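Local coordinates for plasmodium falciparum gamete antigen 27/25 (Plasmodium falciparum, PDB 1N81), which is a gametocyte protein essential for sexual development of the malaria parasite, of unknown molecular function but possibly active in protein dimerization, at residues 25-29 with 52-57; 139-143 with 159-163; 22-26 with 80-84. The contacts are given in a common frame with arbitrary orientation. Residues are numbered along the deposited sequence.

Contact 1 of 3, residues 25-29 with 52-57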
ATOM      1  N   ALA A  25      -1.296  -9.069   2.723  1.00 35.62           N
ATOM      2  CA  ALA A  25      -2.297  -9.798   1.951  1.00 32.74           C
ATOM      3  C   ALA A  25      -1.772  -9.914   0.503  1.00 38.74           C
ATOM      4  O   ALA A  25      -1.954 -10.940  -0.164  1.00 33.58           O
ATOM      5  CB  ALA A  25      -3.669  -9.063   1.974  1.00 33.30           C
ATOM      6  N   CYS A  26      -1.112  -8.864   0.024  1.00 37.66           N
ATOM      7  CA  CYS A  26      -0.581  -8.869  -1.335  1.00 39.11           C
ATOM      8  C   CYS A  26       0.558  -9.913  -1.445  1.00 35.38           C
ATOM      9  O   CYS A  26       0.571 -10.726  -2.366  1.00 34.01           O
ATOM     10  CB  CYS A  26      -0.077  -7.462  -1.722  1.00 34.56           C
ATOM     11  SG  CYS A  26       0.322  -7.302  -3.504  1.00 36.05           S
ATOM     12  N   SER A  27       1.496  -9.879  -0.504  1.00 32.47           N
ATOM     13  CA  SER A  27       2.594 -10.832  -0.493  1.00 36.15           C
ATOM     14  C   SER A  27       2.020 -12.251  -0.458  1.00 36.96           C
ATOM     15  O   SER A  27       2.403 -13.091  -1.264  1.00 47.28           O
ATOM     16  CB  SER A  27       3.484 -10.582   0.720  1.00 36.87           C
ATOM     17  OG  SER A  27       4.577 -11.501   0.734  1.00 47.38           O
ATOM     18  N   ASP A  28       1.091 -12.515   0.463  1.00 42.20           N
ATOM     19  CA  ASP A  28       0.475 -13.843   0.544  1.00 45.79           C
ATOM     20  C   ASP A  28      -0.126 -14.268  -0.805  1.00 45.91           C
ATOM     21  O   ASP A  28       0.094 -15.379  -1.291  1.00 37.56           O
ATOM     22  CB  ASP A  28      -0.661 -13.891   1.589  1.00 42.11           C
ATOM     23  CG  ASP A  28      -0.158 -13.791   3.028  1.00 42.21           C
ATOM     24  OD1 ASP A  28       1.057 -13.911   3.283  1.00 41.15           O
ATOM     25  OD2 ASP A  28      -1.001 -13.583   3.915  1.00 46.11           O
ATOM     26  N   TYR A  29      -0.910 -13.387  -1.412  1.00 40.41           N
ATOM     27  CA  TYR A  29      -1.543 -13.734  -2.671  1.00 37.39           C
ATOM     28  C   TYR A  29      -0.518 -13.988  -3.772  1.00 43.28           C
ATOM     29  O   TYR A  29      -0.748 -14.797  -4.667  1.00 42.65           O
ATOM     30  CB  TYR A  29      -2.509 -12.646  -3.101  1.00 36.91           C
ATOM     31  CG  TYR A  29      -3.587 -13.171  -3.987  1.00 41.60           C
ATOM     32  CD1 TYR A  29      -4.749 -13.692  -3.444  1.00 37.29           C
ATOM     33  CD2 TYR A  29      -3.448 -13.148  -5.390  1.00 35.01           C
ATOM     34  CE1 TYR A  29      -5.775 -14.183  -4.269  1.00 36.93           C
ATOM     35  CE2 TYR A  29      -4.464 -13.640  -6.228  1.00 38.56           C
ATOM     36  CZ  TYR A  29      -5.625 -14.155  -5.656  1.00 42.18           C
ATOM     37  OH  TYR A  29      -6.641 -14.641  -6.451  1.00 43.31           O
ATOM     38  N   SER A  52     -11.400 -14.055  -4.075  1.00 36.21           N
ATOM     39  CA  SER A  52     -10.313 -14.623  -3.300  1.00 44.87           C
ATOM     40  C   SER A  52      -9.414 -13.550  -2.692  1.00 46.70           C
ATOM     41  O   SER A  52      -9.061 -13.630  -1.512  1.00 44.89           O
ATOM     42  CB  SER A  52      -9.460 -15.559  -4.149  1.00 39.10           C
ATOM     43  OG  SER A  52     -10.254 -16.615  -4.643  1.00 62.43           O
ATOM     44  N   ILE A  53      -9.053 -12.544  -3.482  1.00 38.43           N
ATOM     45  CA  ILE A  53      -8.171 -11.516  -2.968  1.00 37.09           C
ATOM     46  C   ILE A  53      -8.810 -10.874  -1.738  1.00 40.34           C
ATOM     47  O   ILE A  53      -8.143 -10.657  -0.723  1.00 37.99           O
ATOM     48  CB  ILE A  53      -7.867 -10.418  -4.025  1.00 39.65           C
ATOM     49  CG1 ILE A  53      -7.006 -10.983  -5.164  1.00 34.54           C
ATOM     50  CG2 ILE A  53      -7.130  -9.219  -3.343  1.00 29.47           C
ATOM     51  CD1 ILE A  53      -6.995 -10.022  -6.385  1.00 30.96           C
ATOM     52  N   ARG A  54     -10.099 -10.565  -1.817  1.00 38.45           N
ATOM     53  CA  ARG A  54     -10.741  -9.956  -0.658  1.00 38.15           C
ATOM     54  C   ARG A  54     -10.682 -10.914   0.527  1.00 40.04           C
ATOM     55  O   ARG A  54     -10.605 -10.480   1.669  1.00 44.39           O
ATOM     56  CB  ARG A  54     -12.196  -9.589  -0.945  1.00 41.56           C
ATOM     57  CG  ARG A  54     -12.789  -8.795   0.203  1.00 50.95           C
ATOM     58  CD  ARG A  54     -14.209  -8.373  -0.023  1.00 54.90           C
ATOM     59  NE  ARG A  54     -14.360  -7.009  -0.533  1.00 62.88           N
ATOM     60  CZ  ARG A  54     -14.301  -6.694  -1.819  1.00 57.49           C
ATOM     61  NH1 ARG A  54     -14.082  -7.643  -2.721  1.00 62.56           N
ATOM     62  NH2 ARG A  54     -14.507  -5.449  -2.213  1.00 62.65           N
ATOM     63  N   ARG A  55     -10.708 -12.211   0.260  1.00 37.98           N
ATOM     64  CA  ARG A  55     -10.629 -13.178   1.353  1.00 45.62           C
ATOM     65  C   ARG A  55      -9.241 -13.048   1.996  1.00 48.02           C
ATOM     66  O   ARG A  55      -9.099 -13.155   3.213  1.00 41.23           O
ATOM     67  CB  ARG A  55     -10.862 -14.605   0.828  1.00 55.81           C
ATOM     68  CG  ARG A  55     -10.999 -15.664   1.928  1.00 60.80           C
ATOM     69  CD  ARG A  55     -11.154 -17.062   1.342  1.00 51.90           C
ATOM     70  NE  ARG A  55     -12.137 -17.040   0.270  1.00 54.89           N
ATOM     71  CZ  ARG A  55     -11.846 -17.236  -1.009  1.00 65.24           C
ATOM     72  NH1 ARG A  55     -10.594 -17.485  -1.385  1.00 65.73           N
ATOM     73  NH2 ARG A  55     -12.810 -17.161  -1.911  1.00 67.52           N
ATOM     74  N   TYR A  56      -8.205 -12.819   1.185  1.00 40.76           N
ATOM     75  CA  TYR A  56      -6.874 -12.649   1.764  1.00 40.24           C
ATOM     76  C   TYR A  56      -6.826 -11.371   2.587  1.00 34.11           C
ATOM     77  O   TYR A  56      -6.179 -11.325   3.629  1.00 43.67           O
ATOM     78  CB  TYR A  56      -5.776 -12.639   0.681  1.00 45.73           C
ATOM     79  CG  TYR A  56      -5.342 -14.026   0.276  1.00 41.74           C
ATOM     80  CD1 TYR A  56      -6.256 -14.923  -0.268  1.00 43.82           C
ATOM     81  CD2 TYR A  56      -4.038 -14.453   0.478  1.00 43.99           C
ATOM     82  CE1 TYR A  56      -5.881 -16.209  -0.599  1.00 48.38           C
ATOM     83  CE2 TYR A  56      -3.649 -15.751   0.149  1.00 45.49           C
ATOM     84  CZ  TYR A  56      -4.580 -16.614  -0.392  1.00 43.63           C
ATOM     85  OH  TYR A  56      -4.206 -17.877  -0.759  1.00 52.36           O
ATOM     86  N   VAL A  57      -7.499 -10.328   2.135  1.00 35.79           N
ATOM     87  CA  VAL A  57      -7.506  -9.090   2.925  1.00 39.42           C
ATOM     88  C   VAL A  57      -8.117  -9.371   4.306  1.00 39.78           C
ATOM     89  O   VAL A  57      -7.534  -9.018   5.325  1.00 41.96           O
ATOM     90  CB  VAL A  57      -8.309  -7.976   2.210  1.00 39.59           C
ATOM     91  CG1 VAL A  57      -8.503  -6.754   3.159  1.00 31.88           C
ATOM     92  CG2 VAL A  57      -7.543  -7.546   0.907  1.00 34.75           C
TER
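A25 is the small residue that lets the two helices come close. A25 CA lies 5.3 Å from V57 CA. A25 CB fits against the backbone of helix 50-63, 3.8 Å from Y56 O and 4.0 Å from V57 CA. One turn further on the gap is wider, with 7.0 Å between the CA atoms of Y29 and I53, and the Y29 ring fills it. I53 presses on one face of this ring. I53 CG1 sits 3.6 Å from the Y29 ring centroid, 18° off the normal, making a CH-pi contact. Two helices of an all-helical fold cross here, with the segment axes 9.2 Å apart at closest approach and an angle of 129° between their directions. Y56 is the bump from the other side. It reaches across to helix 13-35 and lies beside D28, whose CB is 3.6 Å from Y56 CD2 at the ring edge. The edge of Y29 points into the face of Y56. This T-shaped pair has centroids 5.1 Å apart and planes at 78°. S52 CB borders the far end of the Y29 ring, 3.8 Å from Y29 OH. That hydroxyl hydrogen-bonds to the backbone oxygen of A46, and S52 OG hydrogen-bonds to D49.

Contact 2 of 3, residues 139-143 with 159-163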
ATOM      1  N   ILE A 139       7.067  12.058  -3.874  1.00 41.48           N
ATOM      2  CA  ILE A 139       7.032  10.612  -4.021  1.00 40.05           C
ATOM      3  C   ILE A 139       8.230  10.086  -4.824  1.00 39.95           C
ATOM      4  O   ILE A 139       8.863   9.092  -4.433  1.00 38.10           O
ATOM      5  CB  ILE A 139       5.702  10.151  -4.644  1.00 39.10           C
ATOM      6  CG1 ILE A 139       4.559  10.420  -3.642  1.00 38.92           C
ATOM      7  CG2 ILE A 139       5.759   8.649  -4.979  1.00 35.09           C
ATOM      8  CD1 ILE A 139       3.169  10.306  -4.265  1.00 41.01           C
ATOM      9  N   ARG A 140       8.558  10.762  -5.914  1.00 34.03           N
ATOM     10  CA  ARG A 140       9.667  10.335  -6.753  1.00 43.33           C
ATOM     11  C   ARG A 140      10.964  10.344  -5.957  1.00 47.53           C
ATOM     12  O   ARG A 140      11.754   9.420  -6.059  1.00 43.61           O
ATOM     13  CB  ARG A 140       9.818  11.246  -7.975  1.00 44.17           C
ATOM     14  CG  ARG A 140      10.958  10.820  -8.949  1.00 38.78           C
ATOM     15  CD  ARG A 140      10.708   9.451  -9.612  1.00 49.18           C
ATOM     16  NE  ARG A 140      11.607   8.422  -9.088  1.00 45.08           N
ATOM     17  CZ  ARG A 140      11.658   7.166  -9.529  1.00 45.72           C
ATOM     18  NH1 ARG A 140      10.870   6.763 -10.518  1.00 49.28           N
ATOM     19  NH2 ARG A 140      12.489   6.296  -8.961  1.00 53.45           N
ATOM     20  N   MET A 141      11.179  11.387  -5.162  1.00 44.12           N
ATOM     21  CA  MET A 141      12.392  11.454  -4.362  1.00 39.68           C
ATOM     22  C   MET A 141      12.423  10.397  -3.284  1.00 38.03           C
ATOM     23  O   MET A 141      13.455   9.749  -3.084  1.00 35.25           O
ATOM     24  CB  MET A 141      12.572  12.854  -3.770  1.00 39.03           C
ATOM     25  CG  MET A 141      13.037  13.848  -4.820  1.00 44.13           C
ATOM     26  SD  MET A 141      13.431  15.462  -4.121  1.00 57.07           S
ATOM     27  CE  MET A 141      11.878  16.194  -4.192  1.00 44.75           C
ATOM     28  N   LEU A 142      11.320  10.210  -2.567  1.00 37.90           N
ATOM     29  CA  LEU A 142      11.318   9.156  -1.559  1.00 41.06           C
ATOM     30  C   LEU A 142      11.572   7.786  -2.226  1.00 44.04           C
ATOM     31  O   LEU A 142      12.282   6.932  -1.657  1.00 42.14           O
ATOM     32  CB  LEU A 142      10.009   9.149  -0.769  1.00 35.97           C
ATOM     33  CG  LEU A 142       9.803  10.330   0.190  1.00 43.10           C
ATOM     34  CD1 LEU A 142       8.367  10.306   0.709  1.00 41.36           C
ATOM     35  CD2 LEU A 142      10.788  10.256   1.375  1.00 32.17           C
ATOM     36  N   PHE A 143      11.032   7.596  -3.436  1.00 38.49           N
ATOM     37  CA  PHE A 143      11.216   6.355  -4.188  1.00 44.85           C
ATOM     38  C   PHE A 143      12.683   6.121  -4.558  1.00 47.91           C
ATOM     39  O   PHE A 143      13.177   4.990  -4.482  1.00 46.06           O
ATOM     40  CB  PHE A 143      10.392   6.344  -5.493  1.00 41.95           C
ATOM     41  CG  PHE A 143       9.395   5.223  -5.564  1.00 37.15           C
ATOM     42  CD1 PHE A 143       8.110   5.383  -5.032  1.00 36.53           C
ATOM     43  CD2 PHE A 143       9.741   4.001  -6.136  1.00 42.63           C
ATOM     44  CE1 PHE A 143       7.203   4.331  -5.070  1.00 44.65           C
ATOM     45  CE2 PHE A 143       8.826   2.940  -6.182  1.00 37.25           C
ATOM     46  CZ  PHE A 143       7.565   3.111  -5.649  1.00 42.38           C
ATOM     47  N   TYR A 159       6.713   2.225 -11.664  1.00 44.93           N
ATOM     48  CA  TYR A 159       6.851   3.408 -10.818  1.00 40.64           C
ATOM     49  C   TYR A 159       5.640   4.324 -10.944  1.00 40.73           C
ATOM     50  O   TYR A 159       5.061   4.757  -9.947  1.00 39.57           O
ATOM     51  CB  TYR A 159       8.086   4.238 -11.190  1.00 43.60           C
ATOM     52  CG  TYR A 159       8.063   5.578 -10.494  1.00 34.03           C
ATOM     53  CD1 TYR A 159       8.311   5.668  -9.121  1.00 36.63           C
ATOM     54  CD2 TYR A 159       7.610   6.715 -11.154  1.00 43.83           C
ATOM     55  CE1 TYR A 159       8.088   6.834  -8.425  1.00 39.98           C
ATOM     56  CE2 TYR A 159       7.382   7.887 -10.469  1.00 43.64           C
ATOM     57  CZ  TYR A 159       7.615   7.940  -9.092  1.00 47.22           C
ATOM     58  OH  TYR A 159       7.315   9.075  -8.372  1.00 50.43           O
ATOM     59  N   LYS A 160       5.260   4.634 -12.171  1.00 37.81           N
ATOM     60  CA  LYS A 160       4.114   5.505 -12.363  1.00 42.36           C
ATOM     61  C   LYS A 160       2.836   4.906 -11.735  1.00 39.57           C
ATOM     62  O   LYS A 160       2.027   5.613 -11.108  1.00 37.88           O
ATOM     63  CB  LYS A 160       3.935   5.752 -13.856  1.00 50.39           C
ATOM     64  CG  LYS A 160       2.718   6.538 -14.249  1.00 51.06           C
ATOM     65  CD  LYS A 160       2.791   6.913 -15.737  1.00 69.83           C
ATOM     66  CE  LYS A 160       1.598   7.776 -16.184  1.00 71.84           C
ATOM     67  NZ  LYS A 160       0.302   7.022 -16.187  1.00 77.31           N
ATOM     68  N   ASP A 161       2.634   3.605 -11.898  1.00 36.54           N
ATOM     69  CA  ASP A 161       1.442   2.999 -11.306  1.00 39.77           C
ATOM     70  C   ASP A 161       1.536   3.052  -9.780  1.00 42.23           C
ATOM     71  O   ASP A 161       0.548   3.358  -9.103  1.00 33.07           O
ATOM     72  CB  ASP A 161       1.269   1.548 -11.767  1.00 30.13           C
ATOM     73  CG  ASP A 161       0.914   1.442 -13.256  1.00 47.90           C
ATOM     74  OD1 ASP A 161       0.324   2.394 -13.824  1.00 41.67           O
ATOM     75  OD2 ASP A 161       1.215   0.389 -13.855  1.00 43.71           O
ATOM     76  N   ALA A 162       2.726   2.788  -9.242  1.00 33.64           N
ATOM     77  CA  ALA A 162       2.901   2.816  -7.798  1.00 33.49           C
ATOM     78  C   ALA A 162       2.609   4.207  -7.219  1.00 38.23           C
ATOM     79  O   ALA A 162       1.949   4.319  -6.184  1.00 35.09           O
ATOM     80  CB  ALA A 162       4.295   2.400  -7.431  1.00 30.02           C
ATOM     81  N   ALA A 163       3.084   5.261  -7.873  1.00 36.67           N
ATOM     82  CA  ALA A 163       2.862   6.610  -7.349  1.00 40.15           C
ATOM     83  C   ALA A 163       1.361   6.886  -7.271  1.00 37.80           C
ATOM     84  O   ALA A 163       0.895   7.521  -6.334  1.00 36.26           O
ATOM     85  CB  ALA A 163       3.566   7.656  -8.236  1.00 34.16           C
TER
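Segments 139-143 and 159-163 are both helical and cross steeply, with 118° between their N-to-C directions. The axes of the two segments stay 11.1 Å apart at closest approach. The CA atoms of I139 and A163 are 6.7 Å apart, those of F143 and Y159 8.5 Å. Helices 136-150 and 156-173 follow each other in this all-helical fold. Y159 fills the space between them. Its edge points into the face of F143 in a T-shaped pair, with centroids 5.0 Å apart and planes at 86°. Over one face of Y159 lies the guanidinium of R140, with CZ 3.8 Å from the ring centroid, a cation-pi contact. I139 CG2 meets A163 CB at 4.1 Å, and F143 CZ meets A162 CB at 3.8 Å. F143 also packs on V108 and V112 of helix 96-122. R140 NH2 forms salt bridges with D144 and E147 on its own helix. The charge of R140 is thus met on its own helix, and the contact with helix 156-173 rests on cation-pi, aromatic and apolar packing.

Contact 3 of 3, residues 22-26 with 80-84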
ATOM      1  N   GLU A  22      -2.815  -4.672   3.880  1.00 32.87           N
ATOM      2  CA  GLU A  22      -2.791  -4.637   2.415  1.00 31.30           C
ATOM      3  C   GLU A  22      -1.538  -5.279   1.835  1.00 37.54           C
ATOM      4  O   GLU A  22      -1.607  -6.094   0.922  1.00 37.33           O
ATOM      5  CB  GLU A  22      -2.844  -3.176   1.924  1.00 29.41           C
ATOM      6  CG  GLU A  22      -2.544  -3.012   0.416  1.00 33.84           C
ATOM      7  CD  GLU A  22      -3.122  -1.732  -0.206  1.00 31.86           C
ATOM      8  OE1 GLU A  22      -2.839  -1.461  -1.399  1.00 38.33           O
ATOM      9  OE2 GLU A  22      -3.866  -1.006   0.481  1.00 31.56           O
ATOM     10  N   PHE A  23      -0.382  -4.920   2.373  1.00 32.77           N
ATOM     11  CA  PHE A  23       0.833  -5.464   1.807  1.00 30.56           C
ATOM     12  C   PHE A  23       1.103  -6.929   2.146  1.00 37.06           C
ATOM     13  O   PHE A  23       1.655  -7.635   1.319  1.00 36.26           O
ATOM     14  CB  PHE A  23       2.027  -4.542   2.143  1.00 26.17           C
ATOM     15  CG  PHE A  23       2.028  -3.253   1.345  1.00 33.92           C
ATOM     16  CD1 PHE A  23       1.425  -2.096   1.850  1.00 27.18           C
ATOM     17  CD2 PHE A  23       2.538  -3.223   0.050  1.00 35.45           C
ATOM     18  CE1 PHE A  23       1.326  -0.922   1.080  1.00 32.94           C
ATOM     19  CE2 PHE A  23       2.447  -2.037  -0.754  1.00 33.77           C
ATOM     20  CZ  PHE A  23       1.835  -0.881  -0.226  1.00 32.21           C
ATOM     21  N   HIS A  24       0.720  -7.400   3.337  1.00 37.58           N
ATOM     22  CA  HIS A  24       0.927  -8.822   3.638  1.00 40.62           C
ATOM     23  C   HIS A  24      -0.098  -9.623   2.871  1.00 36.39           C
ATOM     24  O   HIS A  24       0.186 -10.725   2.382  1.00 32.89           O
ATOM     25  CB  HIS A  24       0.810  -9.114   5.138  1.00 42.73           C
ATOM     26  CG  HIS A  24       2.039  -8.745   5.909  1.00 51.50           C
ATOM     27  ND1 HIS A  24       3.064  -9.638   6.146  1.00 54.74           N
ATOM     28  CD2 HIS A  24       2.452  -7.558   6.423  1.00 45.59           C
ATOM     29  CE1 HIS A  24       4.051  -9.018   6.768  1.00 56.97           C
ATOM     30  NE2 HIS A  24       3.709  -7.752   6.948  1.00 47.68           N
ATOM     31  N   ALA A  25      -1.296  -9.069   2.723  1.00 35.62           N
ATOM     32  CA  ALA A  25      -2.297  -9.798   1.951  1.00 32.74           C
ATOM     33  C   ALA A  25      -1.772  -9.914   0.503  1.00 38.74           C
ATOM     34  O   ALA A  25      -1.954 -10.940  -0.164  1.00 33.58           O
ATOM     35  CB  ALA A  25      -3.669  -9.063   1.974  1.00 33.30           C
ATOM     36  N   CYS A  26      -1.112  -8.864   0.024  1.00 37.66           N
ATOM     37  CA  CYS A  26      -0.581  -8.869  -1.335  1.00 39.11           C
ATOM     38  C   CYS A  26       0.558  -9.913  -1.445  1.00 35.38           C
ATOM     39  O   CYS A  26       0.571 -10.726  -2.366  1.00 34.01           O
ATOM     40  CB  CYS A  26      -0.077  -7.462  -1.722  1.00 34.56           C
ATOM     41  SG  CYS A  26       0.322  -7.302  -3.504  1.00 36.05           S
ATOM     42  N   ARG A  80      -6.096  -2.261  -5.590  1.00 37.59           N
ATOM     43  CA  ARG A  80      -4.651  -2.014  -5.608  1.00 33.51           C
ATOM     44  C   ARG A  80      -3.873  -3.324  -5.621  1.00 35.55           C
ATOM     45  O   ARG A  80      -2.870  -3.453  -6.318  1.00 37.75           O
ATOM     46  CB  ARG A  80      -4.219  -1.144  -4.407  1.00 27.12           C
ATOM     47  CG  ARG A  80      -4.515   0.375  -4.592  1.00 24.34           C
ATOM     48  CD  ARG A  80      -3.825   1.170  -3.480  1.00 26.31           C
ATOM     49  NE  ARG A  80      -4.314   0.784  -2.152  1.00 28.42           N
ATOM     50  CZ  ARG A  80      -5.360   1.340  -1.557  1.00 35.96           C
ATOM     51  NH1 ARG A  80      -6.021   2.310  -2.184  1.00 31.29           N
ATOM     52  NH2 ARG A  80      -5.724   0.951  -0.332  1.00 30.42           N
ATOM     53  N   ILE A  81      -4.340  -4.305  -4.860  1.00 31.63           N
ATOM     54  CA  ILE A  81      -3.641  -5.575  -4.816  1.00 29.68           C
ATOM     55  C   ILE A  81      -3.683  -6.235  -6.208  1.00 35.92           C
ATOM     56  O   ILE A  81      -2.651  -6.647  -6.741  1.00 34.46           O
ATOM     57  CB  ILE A  81      -4.258  -6.516  -3.746  1.00 32.49           C
ATOM     58  CG1 ILE A  81      -3.842  -6.065  -2.324  1.00 27.14           C
ATOM     59  CG2 ILE A  81      -3.816  -7.941  -4.009  1.00 31.28           C
ATOM     60  CD1 ILE A  81      -4.557  -6.869  -1.149  1.00 23.01           C
ATOM     61  N   SER A  82      -4.872  -6.320  -6.800  1.00 34.78           N
ATOM     62  CA  SER A  82      -4.977  -6.926  -8.121  1.00 45.95           C
ATOM     63  C   SER A  82      -4.075  -6.167  -9.100  1.00 41.23           C
ATOM     64  O   SER A  82      -3.385  -6.778  -9.909  1.00 36.83           O
ATOM     65  CB  SER A  82      -6.425  -6.921  -8.621  1.00 43.11           C
ATOM     66  OG  SER A  82      -6.491  -7.646  -9.838  1.00 57.61           O
ATOM     67  N   ASP A  83      -4.050  -4.843  -9.021  1.00 36.44           N
ATOM     68  CA  ASP A  83      -3.182  -4.127  -9.942  1.00 40.92           C
ATOM     69  C   ASP A  83      -1.709  -4.473  -9.754  1.00 41.26           C
ATOM     70  O   ASP A  83      -0.960  -4.531 -10.724  1.00 38.07           O
ATOM     71  CB  ASP A  83      -3.409  -2.620  -9.837  1.00 51.02           C
ATOM     72  CG  ASP A  83      -4.790  -2.209 -10.365  1.00 62.30           C
ATOM     73  OD1 ASP A  83      -5.445  -3.043 -11.043  1.00 65.60           O
ATOM     74  OD2 ASP A  83      -5.217  -1.063 -10.116  1.00 53.12           O
ATOM     75  N   ARG A  84      -1.294  -4.720  -8.515  1.00 33.76           N
ATOM     76  CA  ARG A  84       0.097  -5.071  -8.254  1.00 33.61           C
ATOM     77  C   ARG A  84       0.378  -6.438  -8.848  1.00 35.22           C
ATOM     78  O   ARG A  84       1.479  -6.671  -9.337  1.00 35.22           O
ATOM     79  CB  ARG A  84       0.420  -5.077  -6.748  1.00 37.72           C
ATOM     80  CG  ARG A  84       0.491  -3.681  -6.098  1.00 37.40           C
ATOM     81  CD  ARG A  84       0.946  -3.778  -4.626  1.00 33.60           C
ATOM     82  NE  ARG A  84       0.762  -2.487  -3.974  1.00 36.43           N
ATOM     83  CZ  ARG A  84      -0.306  -2.144  -3.264  1.00 30.00           C
ATOM     84  NH1 ARG A  84      -1.304  -3.003  -3.082  1.00 28.94           N
ATOM     85  NH2 ARG A  84      -0.380  -0.921  -2.765  1.00 32.55           N
TER
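A buried carboxylate between two arginines is the striking feature here. E22 on helix 13-35 meets R80 and R84 on helix 71-89, and the three form a salt-bridge network inside an all-helical fold. The two arginines are four residues apart, one helical turn, so both can reach the same acid. E22 OE1 takes hydrogen bonds from R80 NE at 2.8 Å, R84 NH1 at 2.8 Å and R84 NH2 at 2.9 Å. E22 OE2 takes one from R80 NH2 at 2.8 Å. Two positive groups share one negative charge, and further partners come from other helices. R84 NH2 also forms a salt bridge with E109 of helix 96-122. R80 NH1 hydrogen-bonds to Q168 of helix 156-173. The network therefore ties four helices together near the centre of the chain.

The helices run in broadly the same direction, at 42°, with the axes of the two segments 10.1 Å apart at closest approach. Beside the charges lies an apolar patch. I81 points toward helix 13-35 and fits against E22, A25 and C26. I81 CD1 is 3.9 Å from A25 CB and 3.7 Å from E22 O, and I81 CG1 is 4.1 Å from C26 CB. The CA atoms of C26 and I81 are 5.7 Å apart, the nearest CA pair of the two segments. The R84 side chain passes C26, whose SG lies 3.8 Å from R84 CD. F23 CE2 lies over one face of the R84 guanidinium, and F23 CZ is 3.4 Å from R84 NH2.

Overall arrangement
Contact 3 is the core contact. Its centre is about 7 Å from the centre of the chain, and all its touching residues are buried. Contacts 1 and 2 are only partly buried, their centres about 13 and 12 Å from the chain's centre and on opposite sides of it. Contacts 1 and 3 share helix 13-35, including A25 and C26, and they touch where I53 and V57 pack on I81. Together they join helices 13-35, 50-63 and 71-89. Contact 2 uses a separate pair, helices 136-150 and 156-173, and touches neither. Charge pairing across the segments marks the buried contact. The outer two each have a T-shaped aromatic pair, joined in contact 2 by a cation-pi contact.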